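Local coordinates for protein putative fumarylpyruvate hydrolase (Burkholderia cenocepacia, PDB 4MAQ) that is probably a hydrolase of the fumarylacetoacetate hydrolase family and forms a two-chain assembly, at residues 60-65 with 134-139; 83-88 with 140-145. All coordinates share one frame; numbering follows the deposited sequence.

Interaction 1 of 2, residues 60-65 with 134-139. With EDO (1,2-ethanediol), chain C.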
ATOM      1  N   PHE B  60       0.343  10.956 -12.564  1.00 11.95           N
ATOM      2  CA  PHE B  60       0.308  10.763 -11.107  1.00 11.63           C
ATOM      3  C   PHE B  60      -0.079   9.319 -10.824  1.00 10.04           C
ATOM      4  O   PHE B  60      -0.520   8.595 -11.733  1.00 11.74           O
ATOM      5  CB  PHE B  60      -0.625  11.768 -10.421  1.00 12.16           C
ATOM      6  CG  PHE B  60      -2.093  11.540 -10.672  1.00 11.96           C
ATOM      7  CD1 PHE B  60      -2.734  12.117 -11.776  1.00 16.16           C
ATOM      8  CD2 PHE B  60      -2.862  10.780  -9.782  1.00 13.99           C
ATOM      9  CE1 PHE B  60      -4.107  11.914 -11.995  1.00 15.31           C
ATOM     10  CE2 PHE B  60      -4.236  10.584 -10.000  1.00 14.64           C
ATOM     11  CZ  PHE B  60      -4.862  11.145 -11.109  1.00 14.89           C
ATOM     12  N   PHE B  61       0.112   8.898  -9.578  1.00  9.94           N
ATOM     13  CA  PHE B  61      -0.003   7.493  -9.215  1.00  9.87           C
ATOM     14  C   PHE B  61      -0.728   7.280  -7.910  1.00  9.15           C
ATOM     15  O   PHE B  61      -0.581   8.063  -6.967  1.00 11.11           O
ATOM     16  CB  PHE B  61       1.394   6.890  -9.060  1.00 11.27           C
ATOM     17  CG  PHE B  61       2.171   6.859 -10.344  1.00 12.25           C
ATOM     18  CD1 PHE B  61       2.979   7.932 -10.722  1.00 14.17           C
ATOM     19  CD2 PHE B  61       2.101   5.746 -11.175  1.00 12.77           C
ATOM     20  CE1 PHE B  61       3.674   7.898 -11.922  1.00 14.65           C
ATOM     21  CE2 PHE B  61       2.816   5.701 -12.355  1.00 14.44           C
ATOM     22  CZ  PHE B  61       3.600   6.772 -12.732  1.00 16.17           C
ATOM     23  N   PHE B  62      -1.481   6.193  -7.831  1.00  9.43           N
ATOM     24  CA  PHE B  62      -1.880   5.659  -6.548  1.00  8.92           C
ATOM     25  C   PHE B  62      -1.380   4.220  -6.498  1.00  8.68           C
ATOM     26  O   PHE B  62      -0.722   3.770  -7.428  1.00 10.60           O
ATOM     27  CB  PHE B  62      -3.397   5.798  -6.347  1.00  9.97           C
ATOM     28  CG  PHE B  62      -4.217   5.137  -7.418  1.00 10.69           C
ATOM     29  CD1 PHE B  62      -4.532   5.831  -8.587  1.00 12.21           C
ATOM     30  CD2 PHE B  62      -4.671   3.820  -7.260  1.00 11.86           C
ATOM     31  CE1 PHE B  62      -5.277   5.207  -9.582  1.00 13.91           C
ATOM     32  CE2 PHE B  62      -5.412   3.212  -8.242  1.00 13.60           C
ATOM     33  CZ  PHE B  62      -5.725   3.902  -9.388  1.00 13.34           C
ATOM     34  N   THR B  63      -1.630   3.523  -5.396  1.00  8.87           N
ATOM     35  CA  THR B  63      -1.161   2.145  -5.233  1.00  8.35           C
ATOM     36  C   THR B  63      -2.304   1.271  -4.731  1.00  8.87           C
ATOM     37  O   THR B  63      -3.342   1.770  -4.353  1.00 10.07           O
ATOM     38  CB  THR B  63       0.043   2.089  -4.264  1.00  9.80           C
ATOM     39  OG1 THR B  63      -0.373   2.586  -2.991  1.00 11.79           O
ATOM     40  CG2 THR B  63       1.214   2.957  -4.756  1.00 11.97           C
ATOM     41  N   LYS B  64      -2.085  -0.040  -4.761  1.00  7.91           N
ATOM     42  CA  LYS B  64      -2.934  -0.998  -4.086  1.00  7.69           C
ATOM     43  C   LYS B  64      -2.010  -1.899  -3.267  1.00  8.07           C
ATOM     44  O   LYS B  64      -0.848  -2.087  -3.641  1.00  8.72           O
ATOM     45  CB  LYS B  64      -3.711  -1.866  -5.083  1.00  8.13           C
ATOM     46  CG  LYS B  64      -4.717  -1.080  -5.928  1.00  9.09           C
ATOM     47  CD  LYS B  64      -5.423  -2.011  -6.930  1.00  9.21           C
ATOM     48  CE  LYS B  64      -6.310  -1.227  -7.908  1.00  8.93           C
ATOM     49  NZ  LYS B  64      -7.633  -0.849  -7.335  1.00  9.35           N
ATOM     50  N   PRO B  65      -2.521  -2.502  -2.176  1.00  7.52           N
ATOM     51  CA  PRO B  65      -1.675  -3.436  -1.447  1.00  8.71           C
ATOM     52  C   PRO B  65      -1.446  -4.699  -2.281  1.00  8.25           C
ATOM     53  O   PRO B  65      -2.287  -5.082  -3.100  1.00  8.13           O
ATOM     54  CB  PRO B  65      -2.474  -3.725  -0.169  1.00  9.30           C
ATOM     55  CG  PRO B  65      -3.906  -3.469  -0.557  1.00 10.41           C
ATOM     56  CD  PRO B  65      -3.849  -2.338  -1.555  1.00  8.27           C
ATOM     57  N   ARG B 134      -8.673  14.275   0.659  1.00 12.65           N
ATOM     58  CA  ARG B 134      -8.283  13.220   1.579  1.00 11.15           C
ATOM     59  C   ARG B 134      -7.749  12.029   0.780  1.00 11.26           C
ATOM     60  O   ARG B 134      -7.934  11.959  -0.447  1.00 12.92           O
ATOM     61  CB  ARG B 134      -9.466  12.822   2.453  1.00 11.44           C
ATOM     62  CG  ARG B 134      -9.654  13.747   3.633  1.00 11.82           C
ATOM     63  CD  ARG B 134     -10.799  13.330   4.532  1.00 13.75           C
ATOM     64  NE  ARG B 134     -10.920  14.267   5.640  1.00 16.30           N
ATOM     65  CZ  ARG B 134     -11.760  14.101   6.653  1.00 15.79           C
ATOM     66  NH1 ARG B 134     -11.782  14.993   7.617  1.00 22.49           N
ATOM     67  NH2 ARG B 134     -12.563  13.043   6.692  1.00 16.50           N
ATOM     68  N   PRO B 135      -7.073  11.092   1.464  1.00 10.97           N
ATOM     69  CA  PRO B 135      -6.417   9.998   0.749  1.00 10.59           C
ATOM     70  C   PRO B 135      -7.413   9.059   0.055  1.00  9.69           C
ATOM     71  O   PRO B 135      -8.557   8.906   0.500  1.00 10.01           O
ATOM     72  CB  PRO B 135      -5.612   9.269   1.847  1.00 11.27           C
ATOM     73  CG  PRO B 135      -6.158   9.759   3.135  1.00 11.73           C
ATOM     74  CD  PRO B 135      -6.744  11.109   2.897  1.00 11.01           C
ATOM     75  N   TRP B 136      -6.948   8.420  -1.015  1.00  9.08           N
ATOM     76  CA  TRP B 136      -7.765   7.551  -1.853  1.00  9.33           C
ATOM     77  C   TRP B 136      -7.699   6.091  -1.471  1.00  8.90           C
ATOM     78  O   TRP B 136      -8.256   5.260  -2.179  1.00  8.91           O
ATOM     79  CB  TRP B 136      -7.278   7.657  -3.293  1.00  8.69           C
ATOM     80  CG  TRP B 136      -7.513   9.004  -3.989  1.00  9.14           C
ATOM     81  CD1 TRP B 136      -7.770  10.243  -3.421  1.00 10.60           C
ATOM     82  CD2 TRP B 136      -7.494   9.195  -5.394  1.00  9.08           C
ATOM     83  NE1 TRP B 136      -7.919  11.197  -4.431  1.00 10.35           N
ATOM     84  CE2 TRP B 136      -7.733  10.579  -5.649  1.00 10.27           C
ATOM     85  CE3 TRP B 136      -7.264   8.329  -6.479  1.00  9.63           C
ATOM     86  CZ2 TRP B 136      -7.778  11.104  -6.950  1.00 10.87           C
ATOM     87  CZ3 TRP B 136      -7.311   8.855  -7.773  1.00 10.82           C
ATOM     88  CH2 TRP B 136      -7.554  10.229  -7.997  1.00 10.23           C
ATOM     89  N   ASP B 137      -7.028   5.758  -0.379  1.00  9.13           N
ATOM     90  CA  ASP B 137      -6.804   4.346  -0.063  1.00  8.04           C
ATOM     91  C   ASP B 137      -8.081   3.551   0.133  1.00  8.24           C
ATOM     92  O   ASP B 137      -8.181   2.425  -0.345  1.00  9.06           O
ATOM     93  CB  ASP B 137      -5.923   4.195   1.193  1.00  9.67           C
ATOM     94  CG  ASP B 137      -4.630   5.033   1.137  1.00 13.17           C
ATOM     95  OD1 ASP B 137      -4.712   6.264   1.124  1.00 16.72           O
ATOM     96  OD2 ASP B 137      -3.537   4.446   1.126  1.00 17.99           O
ATOM     97  N   TRP B 138      -9.058   4.107   0.846  1.00  9.16           N
ATOM     98  CA  TRP B 138     -10.325   3.412   0.964  1.00  8.84           C
ATOM     99  C   TRP B 138     -10.988   3.197  -0.411  1.00  9.07           C
ATOM    100  O   TRP B 138     -11.611   2.163  -0.639  1.00  9.77           O
ATOM    101  CB  TRP B 138     -11.251   4.162   1.915  1.00  9.52           C
ATOM    102  CG  TRP B 138     -11.192   3.773   3.382  1.00 11.08           C
ATOM    103  CD1 TRP B 138     -12.173   4.022   4.291  1.00 13.42           C
ATOM    104  CD2 TRP B 138     -10.136   3.094   4.113  1.00 10.59           C
ATOM    105  NE1 TRP B 138     -11.822   3.542   5.520  1.00 13.52           N
ATOM    106  CE2 TRP B 138     -10.582   2.962   5.447  1.00 11.62           C
ATOM    107  CE3 TRP B 138      -8.880   2.568   3.771  1.00 13.49           C
ATOM    108  CZ2 TRP B 138      -9.813   2.341   6.440  1.00 13.32           C
ATOM    109  CZ3 TRP B 138      -8.125   1.926   4.770  1.00 13.69           C
ATOM    110  CH2 TRP B 138      -8.595   1.835   6.078  1.00 13.30           C
ATOM    111  N   ALA B 139     -10.860   4.188  -1.300  1.00  9.10           N
ATOM    112  CA  ALA B 139     -11.474   4.119  -2.620  1.00  7.97           C
ATOM    113  C   ALA B 139     -10.781   3.092  -3.531  1.00  8.22           C
ATOM    114  O   ALA B 139     -11.444   2.476  -4.368  1.00  9.33           O
ATOM    115  CB  ALA B 139     -11.506   5.480  -3.269  1.00  9.79           C
TER
HETATM  116  C1  EDO C 301      -0.488   0.089  -0.876  1.00 23.57           C
HETATM  117  O1  EDO C 301      -1.757   0.590  -1.306  1.00 19.72           O
HETATM  118  C2  EDO C 301      -0.163   0.405   0.571  1.00 20.92           C
HETATM  119  O2  EDO C 301       0.061   1.807   0.783  1.00 16.63           O

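Interaction 2 of 2, residues 83-88 with 140-145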
ATOM      1  N   ASN B  83     -21.886   1.646  -2.613  1.00 12.60           N
ATOM      2  CA  ASN B  83     -23.025   1.363  -3.465  1.00 14.90           C
ATOM      3  C   ASN B  83     -22.645   1.714  -4.908  1.00 12.34           C
ATOM      4  O   ASN B  83     -23.514   1.810  -5.769  1.00 15.23           O
ATOM      5  CB  ASN B  83     -24.250   2.201  -3.049  1.00 18.83           C
ATOM      6  CG  ASN B  83     -24.542   2.165  -1.548  1.00 22.79           C
ATOM      7  OD1 ASN B  83     -24.831   1.110  -0.990  1.00 25.33           O
ATOM      8  ND2 ASN B  83     -24.479   3.338  -0.890  1.00 29.60           N
ATOM      9  N   ASP B  84     -21.345   1.841  -5.189  1.00 12.84           N
ATOM     10  CA  ASP B  84     -20.913   2.334  -6.508  1.00 12.24           C
ATOM     11  C   ASP B  84     -19.499   1.838  -6.871  1.00 11.71           C
ATOM     12  O   ASP B  84     -18.522   2.584  -6.817  1.00 12.09           O
ATOM     13  CB  ASP B  84     -21.016   3.875  -6.553  1.00 14.21           C
ATOM     14  CG  ASP B  84     -20.930   4.445  -7.965  1.00 16.35           C
ATOM     15  OD1 ASP B  84     -21.228   3.725  -8.940  1.00 19.36           O
ATOM     16  OD2 ASP B  84     -20.575   5.633  -8.086  1.00 20.22           O
ATOM     17  N   LEU B  85     -19.419   0.559  -7.228  1.00 10.98           N
ATOM     18  CA  LEU B  85     -18.159  -0.110  -7.597  1.00  9.96           C
ATOM     19  C   LEU B  85     -17.906   0.112  -9.071  1.00  9.96           C
ATOM     20  O   LEU B  85     -18.751  -0.252  -9.888  1.00 13.18           O
ATOM     21  CB  LEU B  85     -18.272  -1.594  -7.316  1.00  9.43           C
ATOM     22  CG  LEU B  85     -17.014  -2.430  -7.527  1.00 10.69           C
ATOM     23  CD1 LEU B  85     -15.938  -2.120  -6.499  1.00 12.16           C
ATOM     24  CD2 LEU B  85     -17.429  -3.881  -7.415  1.00 11.30           C
ATOM     25  N   HIS B  86     -16.766   0.716  -9.419  1.00  9.60           N
ATOM     26  CA  HIS B  86     -16.469   0.950 -10.830  1.00 10.61           C
ATOM     27  C   HIS B  86     -15.356   0.064 -11.356  1.00 10.41           C
ATOM     28  O   HIS B  86     -14.473  -0.343 -10.588  1.00 11.55           O
ATOM     29  CB  HIS B  86     -16.129   2.417 -11.075  1.00 12.83           C
ATOM     30  CG  HIS B  86     -17.352   3.281 -11.117  1.00 15.76           C
ATOM     31  ND1 HIS B  86     -17.449   4.408 -11.901  1.00 23.11           N
ATOM     32  CD2 HIS B  86     -18.549   3.153 -10.492  1.00 17.88           C
ATOM     33  CE1 HIS B  86     -18.641   4.955 -11.735  1.00 23.50           C
ATOM     34  NE2 HIS B  86     -19.331   4.206 -10.893  1.00 20.18           N
ATOM     35  N   HIS B  87     -15.384  -0.187 -12.668  1.00  9.87           N
ATOM     36  CA  HIS B  87     -14.339  -0.954 -13.363  1.00  9.38           C
ATOM     37  C   HIS B  87     -13.488  -0.058 -14.242  1.00  9.36           C
ATOM     38  O   HIS B  87     -14.000   0.872 -14.864  1.00 10.55           O
ATOM     39  CB  HIS B  87     -14.962  -2.037 -14.276  1.00  9.85           C
ATOM     40  CG  HIS B  87     -15.940  -1.502 -15.295  1.00 10.06           C
ATOM     41  ND1 HIS B  87     -15.548  -0.851 -16.453  1.00 10.25           N
ATOM     42  CD2 HIS B  87     -17.296  -1.510 -15.315  1.00 11.46           C
ATOM     43  CE1 HIS B  87     -16.627  -0.511 -17.149  1.00 10.93           C
ATOM     44  NE2 HIS B  87     -17.699  -0.875 -16.464  1.00 12.68           N
ATOM     45  N   GLU B  88     -12.201  -0.383 -14.309  1.00  9.73           N
ATOM     46  CA  GLU B  88     -11.285   0.190 -15.293  0.50  9.20           C
ATOM     47  C   GLU B  88     -10.357  -0.909 -15.793  1.00  8.85           C
ATOM     48  O   GLU B  88      -9.480  -1.379 -15.048  1.00  9.41           O
ATOM     49  CB  GLU B  88     -10.448   1.318 -14.690  0.50 10.98           C
ATOM     50  CG  GLU B  88     -11.242   2.558 -14.351  0.50 12.58           C
ATOM     51  CD  GLU B  88     -10.455   3.493 -13.481  0.50 15.08           C
ATOM     52  OE1 GLU B  88      -9.324   3.831 -13.867  0.50 20.17           O
ATOM     53  OE2 GLU B  88     -10.949   3.864 -12.408  0.50 14.97           O
ATOM     54  N   LYS B 140      -9.459   2.938  -3.381  1.00  8.29           N
ATOM     55  CA  LYS B 140      -8.669   2.260  -4.397  1.00  9.04           C
ATOM     56  C   LYS B 140      -7.941   1.012  -3.925  1.00  9.31           C
ATOM     57  O   LYS B 140      -7.546   0.196  -4.773  1.00  9.61           O
ATOM     58  CB  LYS B 140      -7.616   3.219  -4.942  1.00  9.30           C
ATOM     59  CG  LYS B 140      -8.149   4.238  -5.961  1.00  9.95           C
ATOM     60  CD  LYS B 140      -8.679   3.593  -7.258  1.00 10.23           C
ATOM     61  CE  LYS B 140      -8.848   4.661  -8.347  1.00 10.23           C
ATOM     62  NZ  LYS B 140      -9.366   4.035  -9.585  1.00 12.67           N
ATOM     63  N   GLY B 141      -7.733   0.876  -2.610  1.00  8.78           N
ATOM     64  CA  GLY B 141      -6.837  -0.161  -2.072  1.00  8.69           C
ATOM     65  C   GLY B 141      -7.491  -1.179  -1.180  1.00  8.72           C
ATOM     66  O   GLY B 141      -6.857  -1.764  -0.287  1.00 11.31           O
ATOM     67  N   PHE B 142      -8.766  -1.415  -1.445  1.00  9.17           N
ATOM     68  CA  PHE B 142      -9.599  -2.296  -0.634  1.00  8.48           C
ATOM     69  C   PHE B 142      -9.428  -3.782  -1.023  1.00  8.37           C
ATOM     70  O   PHE B 142      -8.631  -4.118  -1.920  1.00  8.15           O
ATOM     71  CB  PHE B 142     -11.072  -1.824  -0.716  1.00  8.80           C
ATOM     72  CG  PHE B 142     -11.618  -1.824  -2.116  1.00  8.22           C
ATOM     73  CD1 PHE B 142     -11.442  -0.706  -2.961  1.00  7.98           C
ATOM     74  CD2 PHE B 142     -12.249  -2.964  -2.618  1.00  8.36           C
ATOM     75  CE1 PHE B 142     -11.928  -0.738  -4.258  1.00  8.47           C
ATOM     76  CE2 PHE B 142     -12.712  -2.998  -3.927  1.00  9.38           C
ATOM     77  CZ  PHE B 142     -12.555  -1.888  -4.752  1.00  8.54           C
ATOM     78  N   ASP B 143     -10.151  -4.682  -0.359  1.00  8.51           N
ATOM     79  CA  ASP B 143      -9.957  -6.108  -0.643  1.00  8.29           C
ATOM     80  C   ASP B 143     -10.371  -6.470  -2.050  1.00  7.58           C
ATOM     81  O   ASP B 143     -11.425  -6.016  -2.521  1.00  8.89           O
ATOM     82  CB  ASP B 143     -10.746  -6.971   0.341  1.00  9.89           C
ATOM     83  CG  ASP B 143     -10.258  -6.831   1.763  1.00 10.01           C
ATOM     84  OD1 ASP B 143      -9.088  -6.427   1.976  1.00  9.51           O
ATOM     85  OD2 ASP B 143     -11.040  -7.141   2.686  1.00  9.69           O
ATOM     86  N   ALA B 144      -9.565  -7.298  -2.713  1.00  7.95           N
ATOM     87  CA  ALA B 144      -9.906  -7.783  -4.064  1.00  8.50           C
ATOM     88  C   ALA B 144     -10.151  -6.612  -5.018  1.00  7.80           C
ATOM     89  O   ALA B 144     -10.949  -6.724  -5.966  1.00  9.95           O
ATOM     90  CB  ALA B 144     -11.105  -8.754  -4.054  1.00 10.16           C
ATOM     91  N   SER B 145      -9.403  -5.526  -4.831  1.00  8.04           N
ATOM     92  CA  SER B 145      -9.552  -4.345  -5.677  1.00  7.68           C
ATOM     93  C   SER B 145      -8.708  -4.378  -6.951  1.00  7.94           C
ATOM     94  O   SER B 145      -8.792  -3.461  -7.755  1.00  7.96           O
ATOM     95  CB  SER B 145      -9.239  -3.087  -4.861  1.00  8.39           C
ATOM     96  OG  SER B 145      -7.888  -3.095  -4.395  1.00  7.88           O
TER
HETATM   97  O   HOH W   1      -9.861   6.080 -11.336  1.00 35.02           O

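Interaction 1 of 2, residues 60-65 with 134-139
Phe60 and Phe62 both meet the six-membered ring of Trp136, in a fold of the fumarylacetoacetate hydrolase family. The contact joins strand 61-64 to the start of helix 137-140, and Trp136 holds the N-cap position of that helix. The two phenylalanines, two positions apart in the chain, point to the same side. CE2 of Phe60 comes 3.9 Å from CH2 of Trp136. CD1 of Phe62 lies 4.2 Å from CZ3 of Trp136, the next atom round the same ring. Each phenylalanine side chain crosses the tryptophan at about a right angle. Both rings leave the backbone with a similar first torsion (chi1 71° in Phe60, 57° in Phe62), which brings them side by side to Trp136. No hydrogen bond links the two segments, so this is purely apolar packing.

Phe60, Phe62 and Lys64 make backbone hydrogen bonds to strand 36-39 and the residue after it. On the other side, Trp136 packs on Gln126 and Lys130 of helix 123-132, and the carbonyl oxygen of Arg134 lies in the plane of its ring, at the edge. Phe61 and Thr63 also reach the second subunit. Phe61 meets the ring of Trp138 of that subunit, with the planes at about 15°. Thr63 OG1 is hydrogen-bonded to Asp137 OD2 of the second subunit, and the reciprocal pair also forms. A 1,2-ethanediol, probably from the crystallisation liquor, is hydrogen-bonded to Thr63 of both subunits. Its O1 donates to Thr63 OG1 of this chain at 3.0 Å.

Interaction 2 of 2, residues 83-88 with 140-145
Lys140 NZ is gripped by several groups at the end of helix 137-140. Asp119 OD2 of strand 111-122 is its salt bridge partner, and Thr121 OG1 of the same strand is hydrogen-bonded to it. Across the contact, Glu88 has two conformers. In the one described here, OE2 lies 3.2 Å from Lys140 NZ, a salt bridge in that conformer. With Glu88 so placed, a water accepts from Lys140 NZ at 2.7 Å and donates to Glu88 OE2, also at 2.7 Å. The lysine chain bends about its CB-CG bond (chi2 -64°) and then runs extended to NZ. The Glu88 and Lys140 side chains cross at about a right angle.

The second patch is apolar. Leu85 CD1 touches Phe142 CZ at 3.8 Å, three residues back along the strand from Glu88. Phe142 also packs on Leu120 and Arg122 of strand 111-122 and on Pro79. One face of its ring is covered by Ser145 CB, 3.4 Å above the plane and over the centre. Ser145 OG donates to Phe142 O at 2.8 Å, with the donor tilted 27° from the carbonyl plane. This bond ties the ends of a type II beta turn, residues 142-145.

The contact sets this loop against strand 85-95. Glu88, Glu90, Asp119 and Lys140 are consistent with the acidic metal-site cluster of the fumarylacetoacetate hydrolase family, though no metal is described here.

Overall arrangement
Both interactions are buried and reach the same mixed sheet, with their centres 11 Å apart. They share one helix: interaction 1 holds its start and interaction 2 its last residue and the loop beyond. Their chemistry differs. Interaction 1 is aromatic packing beside the subunit interface, while interaction 2 combines a Lys140-centred polar cluster with a small apolar contact. Lys64 joins them directly. Its NZ is within 2.8 Å of Lys140 O and 2.9 Å of Ser145 O, both probable hydrogen bonds, and it also bridges to Asp119. Asp119 thus serves Lys64 and Lys140 alike. Phe62 CZ packs on Lys140 CE. Asp143, in the same loop, forms a salt bridge with Arg35 of the second subunit.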